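Local coordinates for protein flavodoxin-like domain (Synechococcus elongatus PCC 6301, PDB 3HLY) that probably binds a flavin mononucleotide and passes electrons, as flavodoxin-like domains of flavoproteins do, at residues Ile127-Gln130 against Cys131-Gly135. Numbering follows the deposited sequence.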
ATOM      1  N   ILE A 127       7.623  14.738  -3.798  1.00 36.20           N
ATOM      2  CA  ILE A 127       6.794  13.673  -3.261  1.00 29.58           C
ATOM      3  C   ILE A 127       7.070  12.335  -3.958  1.00 32.74           C
ATOM      4  O   ILE A 127       7.118  11.285  -3.307  1.00 31.29           O
ATOM      5  CB  ILE A 127       5.295  14.001  -3.420  1.00 41.28           C
ATOM      6  CG1 ILE A 127       4.909  15.160  -2.498  1.00 42.62           C
ATOM      7  CG2 ILE A 127       4.452  12.760  -3.095  1.00 44.61           C
ATOM      8  CD1 ILE A 127       4.928  14.804  -1.038  1.00 35.67           C
ATOM      9  N   TYR A 128       7.240  12.371  -5.276  1.00 31.18           N
ATOM     10  CA  TYR A 128       7.494  11.150  -6.027  1.00 38.90           C
ATOM     11  C   TYR A 128       8.852  10.575  -5.689  1.00 38.93           C
ATOM     12  O   TYR A 128       9.038   9.358  -5.729  1.00 30.54           O
ATOM     13  CB  TYR A 128       7.387  11.394  -7.531  1.00 39.80           C
ATOM     14  CG  TYR A 128       5.974  11.645  -7.982  1.00 35.51           C
ATOM     15  CD1 TYR A 128       4.953  10.761  -7.644  1.00 26.85           C
ATOM     16  CD2 TYR A 128       5.647  12.782  -8.729  1.00 34.81           C
ATOM     17  CE1 TYR A 128       3.643  11.002  -8.029  1.00 38.94           C
ATOM     18  CE2 TYR A 128       4.333  13.031  -9.119  1.00 36.60           C
ATOM     19  CZ  TYR A 128       3.342  12.140  -8.764  1.00 41.40           C
ATOM     20  OH  TYR A 128       2.045  12.380  -9.117  1.00 57.38           O
ATOM     21  N   GLN A 129       9.800  11.447  -5.352  1.00 37.92           N
ATOM     22  CA  GLN A 129      11.136  10.990  -4.980  1.00 41.10           C
ATOM     23  C   GLN A 129      11.041  10.284  -3.636  1.00 36.21           C
ATOM     24  O   GLN A 129      11.721   9.288  -3.406  1.00 39.24           O
ATOM     25  CB  GLN A 129      12.116  12.160  -4.864  1.00 52.71           C
ATOM     26  CG  GLN A 129      13.538  11.744  -4.492  1.00 61.71           C
ATOM     27  CD  GLN A 129      14.169  10.806  -5.521  1.00 74.47           C
ATOM     28  OE1 GLN A 129      14.376  11.181  -6.680  1.00 79.54           O
ATOM     29  NE2 GLN A 129      14.471   9.580  -5.101  1.00 69.70           N
ATOM     30  N   GLN A 130      10.197  10.810  -2.751  1.00 23.88           N
ATOM     31  CA  GLN A 130      10.002  10.226  -1.432  1.00 28.06           C
ATOM     32  C   GLN A 130       9.320   8.846  -1.543  1.00 21.04           C
ATOM     33  O   GLN A 130       9.637   7.923  -0.788  1.00 29.01           O
ATOM     34  CB  GLN A 130       9.177  11.173  -0.560  1.00 32.68           C
ATOM     35  CG  GLN A 130       8.995  10.686   0.869  1.00 39.48           C
ATOM     36  CD  GLN A 130       8.122  11.615   1.678  1.00 49.76           C
ATOM     37  OE1 GLN A 130       7.619  12.622   1.160  1.00 56.56           O
ATOM     38  NE2 GLN A 130       7.924  11.285   2.955  1.00 46.97           N
ATOM     39  N   CYS A 131       8.361   8.717  -2.450  1.00 21.19           N
ATOM     40  CA  CYS A 131       7.720   7.421  -2.701  1.00 21.84           C
ATOM     41  C   CYS A 131       8.781   6.410  -3.179  1.00 23.94           C
ATOM     42  O   CYS A 131       8.818   5.255  -2.726  1.00 25.05           O
ATOM     43  CB  CYS A 131       6.694   7.536  -3.819  1.00 28.88           C
ATOM     44  SG  CYS A 131       5.181   8.354  -3.371  1.00 35.22           S
ATOM     45  N   GLU A 132       9.614   6.837  -4.125  1.00 19.38           N
ATOM     46  CA  GLU A 132      10.649   5.957  -4.659  1.00 21.15           C
ATOM     47  C   GLU A 132      11.635   5.582  -3.572  1.00 25.62           C
ATOM     48  O   GLU A 132      12.044   4.426  -3.469  1.00 24.77           O
ATOM     49  CB  GLU A 132      11.398   6.620  -5.813  1.00 25.08           C
ATOM     50  CG  GLU A 132      12.402   5.708  -6.484  1.00 40.55           C
ATOM     51  CD  GLU A 132      13.030   6.351  -7.709  1.00 66.77           C
ATOM     52  OE1 GLU A 132      14.253   6.617  -7.678  1.00 80.18           O
ATOM     53  OE2 GLU A 132      12.294   6.595  -8.695  1.00 64.28           O
ATOM     54  N   GLU A 133      12.014   6.559  -2.754  1.00 24.08           N
ATOM     55  CA  GLU A 133      12.952   6.288  -1.673  1.00 23.92           C
ATOM     56  C   GLU A 133      12.327   5.369  -0.626  1.00 23.54           C
ATOM     57  O   GLU A 133      13.015   4.545  -0.044  1.00 25.42           O
ATOM     58  CB  GLU A 133      13.400   7.585  -0.988  1.00 29.73           C
ATOM     59  CG  GLU A 133      14.536   7.343  -0.010  1.00 46.67           C
ATOM     60  CD  GLU A 133      15.811   6.883  -0.714  1.00 66.35           C
ATOM     61  OE1 GLU A 133      16.596   6.126  -0.105  1.00 64.58           O
ATOM     62  OE2 GLU A 133      16.029   7.289  -1.877  1.00 73.20           O
ATOM     63  N   SER A 134      11.026   5.516  -0.387  1.00 22.16           N
ATOM     64  CA  SER A 134      10.338   4.672   0.582  1.00 21.60           C
ATOM     65  C   SER A 134      10.347   3.230   0.088  1.00 29.84           C
ATOM     66  O   SER A 134      10.511   2.302   0.888  1.00 27.53           O
ATOM     67  CB  SER A 134       8.878   5.125   0.775  1.00 19.57           C
ATOM     68  OG  SER A 134       8.810   6.445   1.265  1.00 18.45           O
ATOM     69  N   GLY A 135      10.157   3.055  -1.226  1.00 28.06           N
ATOM     70  CA  GLY A 135      10.142   1.717  -1.819  1.00 24.48           C
ATOM     71  C   GLY A 135      11.517   1.089  -1.737  1.00 30.42           C
ATOM     72  O   GLY A 135      11.664  -0.101  -1.471  1.00 31.79           O
TER
HETATM   73  O   HOH W   1      15.566   9.891  -2.293  1.00 75.16           O
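Two turns near the start of the C-terminal helix 125-144, the last helix of the flavodoxin-like alpha/beta fold, are joined here by consecutive i to i+4 bonds between residues 127-130 and 131-135. Cys-131 N donates to Ile-127 O, Glu-132 N to Tyr-128 O and Glu-133 N to Gln-129 O, the last at 2.8 Å. The fourth carbonyl is gripped twice: Gln-130 O accepts both Ser-134 N (2.8 Å) and Ser-134 OG (2.7 Å), which reach it from opposite faces of the carbonyl plane, the hydroxyl tilted 34° out of it. OG lies anti to the carbonyl carbon of its own residue (chi1 -61°), which turns it back up the helix onto the preceding turn. An alanine in place of Ser-134 has no hydroxyl, and Gln-130 O would probably lose one of its two donors, leaving that face of the carbonyl without its hydrogen bond. On the inward side, CG2 of Ile-127 lies 4.5 Å from SG of Cys-131, a loose apolar contact; both residues pack on helix 14-27, Ile-127 against Leu-17 and Cys-131 against Ala-20 and Ile-21. Cys-131 and Ser-134 are buried, Ser-134 touching Ile-117. The outward side is polar. Gln-129, whose chain bends at chi2, brings its amide alongside the carboxylates of the next turn, where NE2 stands 3.9 Å from OE1 of Glu-132 with the amide and carboxylate planes 78° apart. A water bridges this amide to the following carboxylate instead: it donates to Glu-133 OE2 at 2.7 Å and accepts a weak hydrogen bond from Gln-129 NE2 at 3.0 Å.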